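Local structure of glyoxylate reductase (Paecilomyces sp. J18, 3WNV) at residues A[14-17]-A[18-22]; A[54-58]-A[59-63]; A[109-112]-A[113-117]; A[294-297]-A[298-301]; A[304-307]-A[308-312]. The protein probably catalyses the NADH- or NADPH-dependent reduction of glyoxylate to glycolate as a fungal D-2-hydroxyacid dehydrogenase. All blocks are in the same frame, centred on the assembly; numbering follows the deposited sequence.

Contact 1. Residues A[14-17]-A[18-22]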
loop_
_atom_site.group_PDB
_atom_site.type_symbol
_atom_site.label_atom_id
_atom_site.label_comp_id
_atom_site.label_asym_id
_atom_site.label_seq_id
_atom_site.Cartn_x
_atom_site.Cartn_y
_atom_site.Cartn_z
ATOM N N HIS A 14 -9.455 -3.351 -16.224
ATOM C CA HIS A 14 -8.996 -2.532 -17.346
ATOM C C HIS A 14 -8.311 -3.316 -18.444
ATOM O O HIS A 14 -8.159 -2.802 -19.550
ATOM C CB HIS A 14 -8.028 -1.451 -16.876
ATOM C CG HIS A 14 -8.562 -0.609 -15.769
ATOM N ND1 HIS A 14 -9.502 0.376 -15.982
ATOM C CD2 HIS A 14 -8.305 -0.615 -14.440
ATOM C CE1 HIS A 14 -9.791 0.950 -14.820
ATOM N NE2 HIS A 14 -9.091 0.353 -13.870
ATOM N N ALA A 15 -7.876 -4.535 -18.138
ATOM C CA ALA A 15 -6.984 -5.250 -19.040
ATOM C C ALA A 15 -7.547 -6.608 -19.427
ATOM O O ALA A 15 -6.791 -7.568 -19.624
ATOM C CB ALA A 15 -5.634 -5.391 -18.420
ATOM N N ARG A 16 -8.878 -6.674 -19.562
ATOM C CA ARG A 16 -9.539 -7.912 -19.911
ATOM C C ARG A 16 -8.990 -8.467 -21.232
ATOM O O ARG A 16 -8.837 -9.669 -21.374
ATOM C CB ARG A 16 -11.062 -7.728 -20.009
ATOM C CG ARG A 16 -11.794 -7.683 -18.670
ATOM C CD ARG A 16 -11.749 -9.031 -17.884
ATOM N NE ARG A 16 -12.116 -10.235 -18.646
ATOM C CZ ARG A 16 -12.395 -11.423 -18.094
ATOM N NH1 ARG A 16 -12.394 -11.585 -16.780
ATOM N NH2 ARG A 16 -12.696 -12.451 -18.852
ATOM N N ALA A 17 -8.709 -7.594 -22.205
ATOM C CA ALA A 17 -8.180 -8.045 -23.501
ATOM C C ALA A 17 -6.869 -8.799 -23.369
ATOM O O ALA A 17 -6.663 -9.813 -24.037
ATOM C CB ALA A 17 -7.994 -6.877 -24.421
ATOM N N GLU A 18 -6.006 -8.301 -22.493
ATOM C CA GLU A 18 -4.683 -8.887 -22.266
ATOM C C GLU A 18 -4.815 -10.225 -21.550
ATOM O O GLU A 18 -4.028 -11.138 -21.800
ATOM C CB GLU A 18 -3.792 -7.914 -21.478
ATOM C CG GLU A 18 -3.255 -6.719 -22.328
ATOM C CD GLU A 18 -4.263 -5.594 -22.585
ATOM O OE1 GLU A 18 -5.379 -5.600 -22.008
ATOM O OE2 GLU A 18 -3.929 -4.666 -23.367
ATOM N N TRP A 19 -5.791 -10.342 -20.638
ATOM C CA TRP A 19 -6.075 -11.625 -19.999
ATOM C C TRP A 19 -6.574 -12.617 -21.049
ATOM O O TRP A 19 -6.015 -13.698 -21.176
ATOM C CB TRP A 19 -7.096 -11.465 -18.846
ATOM C CG TRP A 19 -7.705 -12.777 -18.356
ATOM C CD1 TRP A 19 -8.957 -13.245 -18.637
ATOM C CD2 TRP A 19 -7.106 -13.760 -17.495
ATOM N NE1 TRP A 19 -9.167 -14.439 -18.029
ATOM C CE2 TRP A 19 -8.049 -14.789 -17.319
ATOM C CE3 TRP A 19 -5.855 -13.873 -16.876
ATOM C CZ2 TRP A 19 -7.801 -15.926 -16.524
ATOM C CZ3 TRP A 19 -5.596 -14.996 -16.097
ATOM C CH2 TRP A 19 -6.567 -16.013 -15.925
ATOM N N GLU A 20 -7.593 -12.246 -21.824
ATOM C CA GLU A 20 -8.142 -13.170 -22.823
ATOM C C GLU A 20 -7.081 -13.622 -23.811
ATOM O O GLU A 20 -7.101 -14.759 -24.283
ATOM C CB GLU A 20 -9.296 -12.524 -23.573
ATOM C CG GLU A 20 -10.431 -12.084 -22.659
ATOM C CD GLU A 20 -11.282 -13.231 -22.128
ATOM O OE1 GLU A 20 -10.997 -14.424 -22.418
ATOM O OE2 GLU A 20 -12.269 -12.918 -21.422
ATOM N N ALA A 21 -6.148 -12.732 -24.119
ATOM C CA ALA A 21 -5.072 -13.071 -25.045
ATOM C C ALA A 21 -4.220 -14.267 -24.589
ATOM O O ALA A 21 -3.659 -14.974 -25.409
ATOM C CB ALA A 21 -4.212 -11.858 -25.290
ATOM N N LEU A 22 -4.122 -14.500 -23.286
ATOM C CA LEU A 22 -3.338 -15.640 -22.777
ATOM C C LEU A 22 -3.934 -16.989 -23.111
ATOM O O LEU A 22 -3.311 -18.023 -22.865
ATOM C CB LEU A 22 -3.161 -15.551 -21.249
ATOM C CG LEU A 22 -2.438 -14.309 -20.725
ATOM C CD1 LEU A 22 -2.620 -14.215 -19.205
ATOM C CD2 LEU A 22 -0.950 -14.347 -21.073
HETATM O O HOH W 1 -6.991 -3.612 -22.519
#

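Contact 2. Residues A[54-58]-A[59-63]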
loop_
_atom_site.group_PDB
_atom_site.type_symbol
_atom_site.label_atom_id
_atom_site.label_comp_id
_atom_site.label_asym_id
_atom_site.label_seq_id
_atom_site.Cartn_x
_atom_site.Cartn_y
_atom_site.Cartn_z
ATOM N N ILE A 54 -1.601 -18.201 -11.024
ATOM C CA ILE A 54 -2.811 -17.603 -10.480
ATOM C C ILE A 54 -2.634 -16.105 -10.526
ATOM O O ILE A 54 -1.599 -15.590 -10.091
ATOM C CB ILE A 54 -3.002 -18.000 -9.005
ATOM C CG1 ILE A 54 -3.486 -19.450 -8.888
ATOM C CG2 ILE A 54 -4.008 -17.047 -8.309
ATOM C CD1 ILE A 54 -3.492 -19.935 -7.400
ATOM N N TYR A 55 -3.639 -15.393 -11.026
ATOM C CA TYR A 55 -3.666 -13.938 -10.926
ATOM C C TYR A 55 -4.524 -13.610 -9.730
ATOM O O TYR A 55 -5.654 -14.097 -9.651
ATOM C CB TYR A 55 -4.372 -13.360 -12.185
ATOM C CG TYR A 55 -4.542 -11.834 -12.174
ATOM C CD1 TYR A 55 -5.399 -11.195 -11.268
ATOM C CD2 TYR A 55 -3.898 -11.049 -13.122
ATOM C CE1 TYR A 55 -5.569 -9.778 -11.268
ATOM C CE2 TYR A 55 -4.046 -9.651 -13.138
ATOM C CZ TYR A 55 -4.877 -9.029 -12.199
ATOM O OH TYR A 55 -5.031 -7.666 -12.251
ATOM N N ARG A 56 -4.037 -12.753 -8.816
ATOM C CA ARG A 56 -4.906 -12.298 -7.743
ATOM C C ARG A 56 -4.591 -10.858 -7.453
ATOM O O ARG A 56 -3.593 -10.309 -7.949
ATOM C CB ARG A 56 -4.721 -13.156 -6.473
ATOM C CG ARG A 56 -3.386 -12.941 -5.762
ATOM C CD ARG A 56 -3.327 -13.748 -4.467
ATOM N NE ARG A 56 -4.341 -13.306 -3.475
ATOM C CZ ARG A 56 -4.144 -12.329 -2.577
ATOM N NH1 ARG A 56 -3.000 -11.645 -2.547
ATOM N NH2 ARG A 56 -5.098 -12.034 -1.689
ATOM N N SER A 57 -5.405 -10.236 -6.606
ATOM C CA SER A 57 -5.160 -8.835 -6.225
ATOM C C SER A 57 -5.419 -8.556 -4.740
ATOM O O SER A 57 -6.024 -9.383 -4.043
ATOM C CB SER A 57 -6.051 -7.927 -7.045
ATOM O OG SER A 57 -7.426 -8.223 -6.785
ATOM N N ASN A 58 -5.020 -7.374 -4.266
ATOM C CA ASN A 58 -5.371 -7.003 -2.891
ATOM C C ASN A 58 -6.881 -6.980 -2.709
ATOM O O ASN A 58 -7.406 -7.504 -1.727
ATOM C CB ASN A 58 -4.736 -5.664 -2.507
ATOM C CG ASN A 58 -3.276 -5.811 -2.089
ATOM O OD1 ASN A 58 -2.872 -6.807 -1.454
ATOM N ND2 ASN A 58 -2.470 -4.817 -2.435
ATOM N N ILE A 59 -7.606 -6.419 -3.674
ATOM C CA ILE A 59 -9.061 -6.393 -3.533
ATOM C C ILE A 59 -9.693 -7.781 -3.465
ATOM O O ILE A 59 -10.679 -7.991 -2.729
ATOM C CB ILE A 59 -9.702 -5.551 -4.673
ATOM C CG1 ILE A 59 -9.375 -4.081 -4.441
ATOM C CG2 ILE A 59 -11.171 -5.716 -4.699
ATOM C CD1 ILE A 59 -9.743 -3.211 -5.622
ATOM N N SER A 60 -9.135 -8.747 -4.218
ATOM C CA SER A 60 -9.708 -10.097 -4.329
ATOM C C SER A 60 -9.639 -10.908 -3.034
ATOM O O SER A 60 -10.253 -11.979 -2.937
ATOM C CB SER A 60 -9.037 -10.905 -5.463
ATOM O OG SER A 60 -7.654 -11.209 -5.166
ATOM N N THR A 61 -8.922 -10.384 -2.043
ATOM C CA THR A 61 -8.821 -11.012 -0.724
ATOM C C THR A 61 -10.234 -11.212 -0.141
ATOM O O THR A 61 -10.501 -12.160 0.597
ATOM C CB THR A 61 -7.965 -10.143 0.207
ATOM O OG1 THR A 61 -6.701 -9.910 -0.411
ATOM C CG2 THR A 61 -7.681 -10.883 1.517
ATOM N N LYS A 62 -11.158 -10.336 -0.507
ATOM C CA LYS A 62 -12.523 -10.475 0.007
ATOM C C LYS A 62 -13.178 -11.738 -0.521
ATOM O O LYS A 62 -14.160 -12.192 0.036
ATOM C CB LYS A 62 -13.372 -9.244 -0.333
ATOM C CG LYS A 62 -13.720 -9.088 -1.810
ATOM C CD LYS A 62 -14.275 -7.682 -2.070
ATOM C CE LYS A 62 -14.911 -7.600 -3.436
ATOM N NZ LYS A 62 -16.123 -6.728 -3.413
ATOM N N HIS A 63 -12.658 -12.317 -1.599
ATOM C CA HIS A 63 -13.313 -13.515 -2.122
ATOM C C HIS A 63 -12.692 -14.800 -1.600
ATOM O O HIS A 63 -13.314 -15.859 -1.668
ATOM C CB HIS A 63 -13.304 -13.543 -3.657
ATOM C CG HIS A 63 -13.874 -12.313 -4.295
ATOM N ND1 HIS A 63 -15.221 -11.998 -4.239
ATOM C CD2 HIS A 63 -13.294 -11.347 -5.045
ATOM C CE1 HIS A 63 -15.436 -10.872 -4.899
ATOM N NE2 HIS A 63 -14.283 -10.454 -5.395
HETATM O O HOH W 2 -7.185 -13.394 -3.234
#

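Contact 3. Residues A[109-112]-A[113-117]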
loop_
_atom_site.group_PDB
_atom_site.type_symbol
_atom_site.label_atom_id
_atom_site.label_comp_id
_atom_site.label_asym_id
_atom_site.label_seq_id
_atom_site.Cartn_x
_atom_site.Cartn_y
_atom_site.Cartn_z
ATOM N N ILE A 109 6.816 0.006 -8.511
ATOM C CA ILE A 109 7.065 0.983 -9.567
ATOM C C ILE A 109 5.948 1.318 -10.549
ATOM O O ILE A 109 6.151 2.169 -11.345
ATOM C CB ILE A 109 8.179 0.619 -10.542
ATOM C CG1 ILE A 109 9.384 -0.014 -9.867
ATOM C CG2 ILE A 109 8.584 1.872 -11.301
ATOM C CD1 ILE A 109 10.571 -0.119 -10.833
ATOM N N ALA A 110 4.766 0.784 -10.396
ATOM C CA ALA A 110 3.561 1.216 -11.016
ATOM C C ALA A 110 2.743 2.070 -10.049
ATOM O O ALA A 110 2.048 2.919 -10.472
ATOM C CB ALA A 110 2.786 0.074 -11.511
ATOM N N VAL A 111 2.847 1.790 -8.758
ATOM C CA VAL A 111 2.045 2.526 -7.772
ATOM C C VAL A 111 2.668 3.860 -7.371
ATOM O O VAL A 111 2.010 4.665 -6.701
ATOM C CB VAL A 111 1.825 1.697 -6.477
ATOM C CG1 VAL A 111 1.200 0.342 -6.775
ATOM C CG2 VAL A 111 3.144 1.519 -5.752
ATOM N N ASN A 112 3.913 4.126 -7.780
ATOM C CA ASN A 112 4.680 5.198 -7.137
ATOM C C ASN A 112 4.102 6.603 -7.345
ATOM O O ASN A 112 3.981 7.373 -6.379
ATOM C CB ASN A 112 6.141 5.214 -7.639
ATOM C CG ASN A 112 6.957 4.027 -7.151
ATOM O OD1 ASN A 112 6.462 3.184 -6.400
ATOM N ND2 ASN A 112 8.234 3.947 -7.597
ATOM N N ASN A 113 3.776 6.946 -8.583
ATOM C CA ASN A 113 3.308 8.301 -8.853
ATOM C C ASN A 113 1.983 8.564 -8.169
ATOM O O ASN A 113 1.859 9.559 -7.453
ATOM C CB ASN A 113 3.159 8.563 -10.343
ATOM C CG ASN A 113 4.498 8.861 -11.010
ATOM O OD1 ASN A 113 5.361 9.504 -10.416
ATOM N ND2 ASN A 113 4.668 8.395 -12.246
ATOM N N ALA A 114 1.003 7.679 -8.368
ATOM C CA ALA A 114 -0.335 7.945 -7.819
ATOM C C ALA A 114 -0.332 8.064 -6.304
ATOM O O ALA A 114 -0.977 8.969 -5.738
ATOM C CB ALA A 114 -1.299 6.851 -8.247
ATOM N N THR A 115 0.355 7.123 -5.642
ATOM C CA THR A 115 0.404 7.119 -4.188
ATOM C C THR A 115 1.050 8.384 -3.675
ATOM O O THR A 115 0.556 8.978 -2.733
ATOM C CB THR A 115 1.216 5.964 -3.670
ATOM O OG1 THR A 115 0.608 4.734 -4.122
ATOM C CG2 THR A 115 1.205 5.965 -2.141
ATOM N N ALA A 116 2.164 8.795 -4.289
ATOM C CA ALA A 116 2.817 10.043 -3.898
ATOM C C ALA A 116 1.942 11.265 -4.136
ATOM O O ALA A 116 1.984 12.200 -3.336
ATOM C CB ALA A 116 4.196 10.185 -4.639
ATOM N N ASP A 117 1.178 11.276 -5.226
ATOM C CA ASP A 117 0.246 12.363 -5.535
ATOM C C ASP A 117 -0.725 12.494 -4.375
ATOM O O ASP A 117 -0.954 13.620 -3.889
ATOM C CB ASP A 117 -0.532 12.134 -6.852
ATOM C CG ASP A 117 0.353 12.086 -8.050
ATOM O OD1 ASP A 117 1.494 12.592 -7.971
ATOM O OD2 ASP A 117 -0.090 11.527 -9.108
HETATM O O HOH W 3 1.382 5.568 -10.438
#

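Contact 4. Residues A[294-297]-A[298-301]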
loop_
_atom_site.group_PDB
_atom_site.type_symbol
_atom_site.label_atom_id
_atom_site.label_comp_id
_atom_site.label_asym_id
_atom_site.label_seq_id
_atom_site.Cartn_x
_atom_site.Cartn_y
_atom_site.Cartn_z
ATOM N N THR A 294 -4.167 4.553 -5.330
ATOM C CA THR A 294 -3.987 4.107 -6.712
ATOM C C THR A 294 -5.272 4.064 -7.522
ATOM O O THR A 294 -5.284 3.496 -8.623
ATOM C CB THR A 294 -3.291 2.725 -6.737
ATOM O OG1 THR A 294 -4.043 1.805 -5.916
ATOM C CG2 THR A 294 -1.837 2.842 -6.212
ATOM N N MET A 295 -6.359 4.664 -7.006
ATOM C CA MET A 295 -7.617 4.591 -7.712
ATOM C C MET A 295 -7.697 5.583 -8.862
ATOM O O MET A 295 -8.563 6.433 -8.867
ATOM C CB MET A 295 -8.821 4.750 -6.745
ATOM C CG MET A 295 -8.897 3.588 -5.735
ATOM S SD MET A 295 -10.304 3.771 -4.611
ATOM C CE MET A 295 -11.618 4.092 -5.763
ATOM N N THR A 296 -6.786 5.448 -9.826
ATOM C CA THR A 296 -6.933 6.170 -11.094
ATOM C C THR A 296 -6.922 5.234 -12.287
ATOM O O THR A 296 -6.506 4.082 -12.191
ATOM C CB THR A 296 -5.785 7.173 -11.324
ATOM O OG1 THR A 296 -4.528 6.479 -11.393
ATOM C CG2 THR A 296 -5.710 8.275 -10.239
ATOM N N TYR A 297 -7.334 5.746 -13.452
ATOM C CA TYR A 297 -7.452 4.888 -14.611
ATOM C C TYR A 297 -6.081 4.440 -15.038
ATOM O O TYR A 297 -5.867 3.287 -15.355
ATOM C CB TYR A 297 -8.110 5.656 -15.756
ATOM C CG TYR A 297 -9.614 5.700 -15.629
ATOM C CD1 TYR A 297 -10.383 4.614 -16.037
ATOM C CD2 TYR A 297 -10.267 6.832 -15.110
ATOM C CE1 TYR A 297 -11.761 4.625 -15.910
ATOM C CE2 TYR A 297 -11.658 6.848 -14.980
ATOM C CZ TYR A 297 -12.385 5.733 -15.384
ATOM O OH TYR A 297 -13.758 5.730 -15.277
ATOM N N GLU A 298 -5.135 5.372 -15.019
ATOM C CA GLU A 298 -3.849 5.080 -15.618
ATOM C C GLU A 298 -3.027 4.156 -14.729
ATOM O O GLU A 298 -2.410 3.215 -15.229
ATOM C CB GLU A 298 -3.104 6.379 -15.868
ATOM C CG GLU A 298 -3.810 7.261 -16.886
ATOM C CD GLU A 298 -4.787 8.275 -16.281
ATOM O OE1 GLU A 298 -5.157 8.154 -15.091
ATOM O OE2 GLU A 298 -5.191 9.207 -17.024
ATOM N N THR A 299 -2.985 4.460 -13.435
ATOM C CA THR A 299 -2.320 3.578 -12.471
ATOM C C THR A 299 -2.939 2.161 -12.356
ATOM O O THR A 299 -2.213 1.164 -12.401
ATOM C CB THR A 299 -2.195 4.244 -11.137
ATOM O OG1 THR A 299 -1.339 5.396 -11.283
ATOM C CG2 THR A 299 -1.588 3.268 -10.105
ATOM N N GLN A 300 -4.249 2.065 -12.177
ATOM C CA GLN A 300 -4.872 0.733 -12.129
ATOM C C GLN A 300 -4.602 -0.082 -13.367
ATOM O O GLN A 300 -4.381 -1.280 -13.245
ATOM C CB GLN A 300 -6.391 0.804 -11.860
ATOM C CG GLN A 300 -6.699 1.125 -10.396
ATOM C CD GLN A 300 -8.180 1.006 -10.087
ATOM O OE1 GLN A 300 -9.010 0.843 -10.994
ATOM N NE2 GLN A 300 -8.516 1.060 -8.815
ATOM N N LYS A 301 -4.613 0.532 -14.564
ATOM C CA LYS A 301 -4.422 -0.285 -15.766
ATOM C C LYS A 301 -2.956 -0.655 -15.846
ATOM O O LYS A 301 -2.617 -1.778 -16.205
ATOM C CB LYS A 301 -4.818 0.455 -17.040
ATOM C CG LYS A 301 -4.609 -0.443 -18.274
ATOM C CD LYS A 301 -5.377 0.068 -19.489
ATOM C CE LYS A 301 -5.133 -0.866 -20.668
ATOM N NZ LYS A 301 -6.005 -0.492 -21.787
HETATM O O HOH W 4 -6.283 0.615 -6.962
#

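Contact 5. Residues A[304-307]-A[308-312]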
loop_
_atom_site.group_PDB
_atom_site.type_symbol
_atom_site.label_atom_id
_atom_site.label_comp_id
_atom_site.label_asym_id
_atom_site.label_seq_id
_atom_site.Cartn_x
_atom_site.Cartn_y
_atom_site.Cartn_z
ATOM N N GLU A 304 -2.540 -3.720 -13.462
ATOM C CA GLU A 304 -3.012 -4.928 -14.174
ATOM C C GLU A 304 -2.082 -5.433 -15.282
ATOM O O GLU A 304 -1.862 -6.654 -15.377
ATOM C CB GLU A 304 -4.434 -4.735 -14.683
ATOM C CG GLU A 304 -5.421 -4.658 -13.553
ATOM C CD GLU A 304 -6.861 -4.545 -13.986
ATOM O OE1 GLU A 304 -7.151 -4.198 -15.156
ATOM O OE2 GLU A 304 -7.736 -4.753 -13.123
ATOM N N LEU A 305 -1.599 -4.539 -16.142
ATOM C CA LEU A 305 -0.738 -4.935 -17.255
ATOM C C LEU A 305 0.567 -5.553 -16.755
ATOM O O LEU A 305 1.074 -6.514 -17.356
ATOM C CB LEU A 305 -0.472 -3.761 -18.205
ATOM C CG LEU A 305 -1.678 -3.284 -19.006
ATOM C CD1 LEU A 305 -1.310 -2.055 -19.829
ATOM C CD2 LEU A 305 -2.200 -4.378 -19.906
ATOM N N LEU A 306 1.112 -4.992 -15.669
ATOM C CA LEU A 306 2.324 -5.535 -15.056
ATOM C C LEU A 306 2.110 -6.950 -14.528
ATOM O O LEU A 306 2.947 -7.820 -14.724
ATOM C CB LEU A 306 2.844 -4.608 -13.931
ATOM C CG LEU A 306 4.158 -5.029 -13.245
ATOM C CD1 LEU A 306 5.302 -5.256 -14.246
ATOM C CD2 LEU A 306 4.498 -3.948 -12.251
ATOM N N VAL A 307 0.975 -7.204 -13.884
ATOM C CA VAL A 307 0.672 -8.556 -13.434
ATOM C C VAL A 307 0.544 -9.513 -14.614
ATOM O O VAL A 307 1.048 -10.646 -14.577
ATOM C CB VAL A 307 -0.633 -8.582 -12.597
ATOM C CG1 VAL A 307 -0.848 -9.977 -11.983
ATOM C CG2 VAL A 307 -0.553 -7.543 -11.481
ATOM N N LEU A 308 -0.104 -9.055 -15.692
ATOM C CA LEU A 308 -0.376 -9.940 -16.809
ATOM C C LEU A 308 0.918 -10.208 -17.568
ATOM O O LEU A 308 1.091 -11.279 -18.126
ATOM C CB LEU A 308 -1.495 -9.384 -17.700
ATOM C CG LEU A 308 -2.872 -9.465 -17.001
ATOM C CD1 LEU A 308 -3.899 -8.559 -17.693
ATOM C CD2 LEU A 308 -3.396 -10.902 -16.937
ATOM N N ASN A 309 1.827 -9.226 -17.580
ATOM C CA ASN A 309 3.133 -9.433 -18.197
ATOM C C ASN A 309 4.008 -10.403 -17.404
ATOM O O ASN A 309 4.752 -11.190 -17.992
ATOM C CB ASN A 309 3.836 -8.087 -18.435
ATOM C CG ASN A 309 3.281 -7.360 -19.644
ATOM O OD1 ASN A 309 2.871 -7.993 -20.598
ATOM N ND2 ASN A 309 3.236 -6.030 -19.592
ATOM N N ASN A 310 3.938 -10.319 -16.075
ATOM C CA ASN A 310 4.541 -11.340 -15.223
ATOM C C ASN A 310 3.986 -12.727 -15.531
ATOM O O ASN A 310 4.740 -13.662 -15.698
ATOM C CB ASN A 310 4.312 -11.032 -13.750
ATOM C CG ASN A 310 5.388 -10.152 -13.174
ATOM O OD1 ASN A 310 6.498 -10.631 -12.877
ATOM N ND2 ASN A 310 5.083 -8.861 -13.006
ATOM N N LEU A 311 2.660 -12.856 -15.591
ATOM C CA LEU A 311 2.041 -14.126 -15.964
ATOM C C LEU A 311 2.519 -14.688 -17.293
ATOM O O LEU A 311 2.825 -15.871 -17.422
ATOM C CB LEU A 311 0.526 -13.970 -16.021
ATOM C CG LEU A 311 -0.119 -13.971 -14.664
ATOM C CD1 LEU A 311 -1.533 -13.386 -14.722
ATOM C CD2 LEU A 311 -0.115 -15.390 -14.149
ATOM N N ARG A 312 2.548 -13.844 -18.302
ATOM C CA ARG A 312 2.946 -14.278 -19.625
ATOM C C ARG A 312 4.408 -14.731 -19.617
ATOM O O ARG A 312 4.755 -15.766 -20.204
ATOM C CB ARG A 312 2.716 -13.151 -20.643
ATOM C CG ARG A 312 3.187 -13.521 -22.037
ATOM C CD ARG A 312 2.923 -12.383 -23.005
ATOM N NE ARG A 312 1.498 -12.240 -23.315
ATOM C CZ ARG A 312 0.872 -12.974 -24.240
ATOM N NH1 ARG A 312 1.549 -13.896 -24.910
ATOM N NH2 ARG A 312 -0.424 -12.798 -24.496
#

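Contact 1. Residues A[14-17]-A[18-22]
Glu20 reaches back along its helix to Arg16, four residues earlier, and its atoms meet that residue in turn. Glu20 CB lies 3.6 Å from Arg16 O, the same carbonyl oxygen that takes the backbone N-H of Glu20. Glu20 CG comes nearer still, 3.2 Å from Arg16 O. A bend at chi2 (-74°) then brings the carboxylate round to the guanidinium, with Glu20 CD 3.7 Å from Arg16 NH2. At the tip, Glu20 OE2 and Arg16 NH2 form a salt bridge of 2.6 Å. The two flat groups use it differently: OE2 sits at the guanidinium edge, near its plane, whereas NH2 approaches OE2 from 44° above the carboxylate plane. Helix 16-21, which carries both residues, is the crossover of a beta-alpha-beta unit between the parallel strands 5-9 and 27-31. Glu30 on the second of these strands forms another salt bridge with Arg16 NH2, and two carboxylates on one nitrogen probably restrict how the guanidinium can turn. One guanidinium face receives Trp19 CD1, 3.8 Å above the plane and displaced toward the rim. The indole is inclined 60° to the guanidinium and packs on Leu8 and Leu28. Near the helix start a water donates to Glu18 OE1 at 2.6 Å and also to His14 O, while the backbone O of Ala15, the N-cap residue, accepts the N-H of Trp19.

Contact 2. Residues A[54-58]-A[59-63]
A type I beta turn from Asn58 to Thr61 takes the chain off the end of strand 51-57 in the parallel sheet, and Ser57 and Ser60 are clasped together where it begins. The clasp works in both directions. Ser60 OG donates to Ser57 O at 2.7 Å, and Ser60 N donates to Ser57 OG at 3.1 Å. Ser57 holds its hydroxyl between its own N and carbonyl carbon (chi1 61°), which brings OG within bonding distance of the Ser60 N-H. With an alanine here, Ser60 N is likely to keep little more than its weak bond to Ser57 O, and the turn could flex against the strand. One step further along, Asn58 O receives both Thr61 OG1, at 2.8 Å, and Thr61 N, at 3.3 Å. Both come from the same face of the carbonyl, the amide standing 57° out of its plane. Thr61 OG1 also lies at the edge of the Arg56 guanidinium, 3.0 Å from NH2. A water accepts from Arg56 NE at 2.9 Å and donates to Ser60 OG, while Arg56 NH1 and Asn58 OD1 are both bonded to the amide of Asn91. A sulfate ion, probably from the crystallisation liquor, lies about 3 Å from the Asn58 side chain at the nearest atoms. Ser60 OG thus donates to a backbone carbonyl and accepts from a water, so this buried hydroxyl is satisfied by partners outside the turn itself.

Contact 3. Residues A[109-112]-A[113-117]
A chi1 of -60° sets OG1 of Thr115 beside its own backbone N and opposite its carbonyl carbon, from where the hydroxyl folds back one turn and donates to Val111 O at 2.9 Å. The same oxygen takes the N-H of Thr115 at 3.1 Å. The two donors divide the acceptor: the amide approaches nearly along the C=O axis, the hydroxyl at 138° and tilted from the carbonyl plane. Val111 CB lies 4.0 Å from Thr115 OG1, a looser van der Waals contact. Next along the helix Ala116 N donates to Asn112 O at 3.1 Å, and Ala116 CB rests on that oxygen at 3.3 Å. A water spans the helix start, accepting from Ala114 N at 3.0 Å and donating to Ala110 O at 2.7 Å. A threonine hydroxyl bonded to the carbonyl four residues back is a familiar helical arrangement. Here it marks the opening turn of helix 112-127, which with helix 297-317 belongs to the connection between the two domains of D-2-hydroxyacid dehydrogenases.

Contact 4. Residues A[294-297]-A[298-301]
Thr296 OG1 receives the backbone N-H of Thr299 at 3.3 Å, the capping bond of an N-cap residue at the start of helix 297-317. OG1 sits between its own N and carbonyl carbon (chi1 62°), which points it into the first turn, 3.2 Å from Thr299 CB. The carbonyl of the same residue serves the next amide: Gln300 N donates to Thr296 O at 3.0 Å. Around this cap the preceding loop closes in. Thr294 CB meets Thr299 CG2 at 3.8 Å, the two side chains crossing at about a right angle, and Thr294 O lies 3.3 Å from Gln300 CG. An inverse gamma turn centred on Met295 folds the loop back, and Gln300 and Met295 run side by side. At the far end of the glutamine, NE2 donates at 2.9 Å to a water that is also hydrogen-bonded to Thr294 OG1, 2.7 Å away. Further out, Thr294 packs on Val111 and Thr115, and Thr299 on Ala114, which sets the loop and the first turn against the start of helix 112-127 and the loop before it. The other end of the amide, Gln300 OE1, takes a hydrogen bond from His14 NE2. With the oxygen accepting from the imidazole and the nitrogen donating to the water, the amide probably keeps one orientation, and the cap satisfies an N-H that has no carbonyl a full turn before it within the helix.

Contact 5. Residues A[304-307]-A[308-312]
This is a contact within one helix, 297-317, between side chains and carbonyls a turn apart. The helix packs on the five-stranded parallel sheet of a flavodoxin-like domain, with Val307 and Leu311 facing Tyr55 and Cys83 on its strands. Val307 and Leu311 touch each other only loosely, Val307 CG1 being 4.4 Å from Leu311 CD1. Leu308, its CG beside its own backbone N (chi1 -71°), lays CG against Glu304 O at 3.4 Å and also packs on Trp19 of helix 16-21. The more particular feature belongs to Asn310. Its backbone N donates to Leu306 O at 3.0 Å in the ordinary helical manner, and its side-chain ND2 turns back to donate to the same oxygen at 2.9 Å. Outside the helix, OD1 takes the N-H of Leu321 and ND2 also bonds Thr322 OG1, so the amide ties the helix to the chain that follows it. A leucine in its place would probably leave Leu321 N without its acceptor and set that following segment freer to move. The two bonds to Leu306 O arrive from opposite faces of the carbonyl, with ND2 standing 48° out of its plane and 3.8 Å from Leu306 CD1.

Helix 297-317 brings the five sites together: contact 4 caps its start and contact 5 lies further along it, their centres 15 Å apart. Contact 5 meets contact 1, with centres 10 Å apart, through His14 N and Glu304 OE1 at 2.7 Å, a probable hydrogen bond. It meets contact 2 where Tyr55 CE2 rests 3.4 Å from Val307 CG1. Contacts 3 and 4 are neighbours, centres 9 Å apart, joined by Ala114 CB and Thr299 OG1 at 3.4 Å. Sulfate, though probably from the crystallisation liquor, lies within about 4 Å (nearest atoms) of side chains in contacts 2, 3 and 4, which may mark the border of the interdomain cleft where the family binds its substrate.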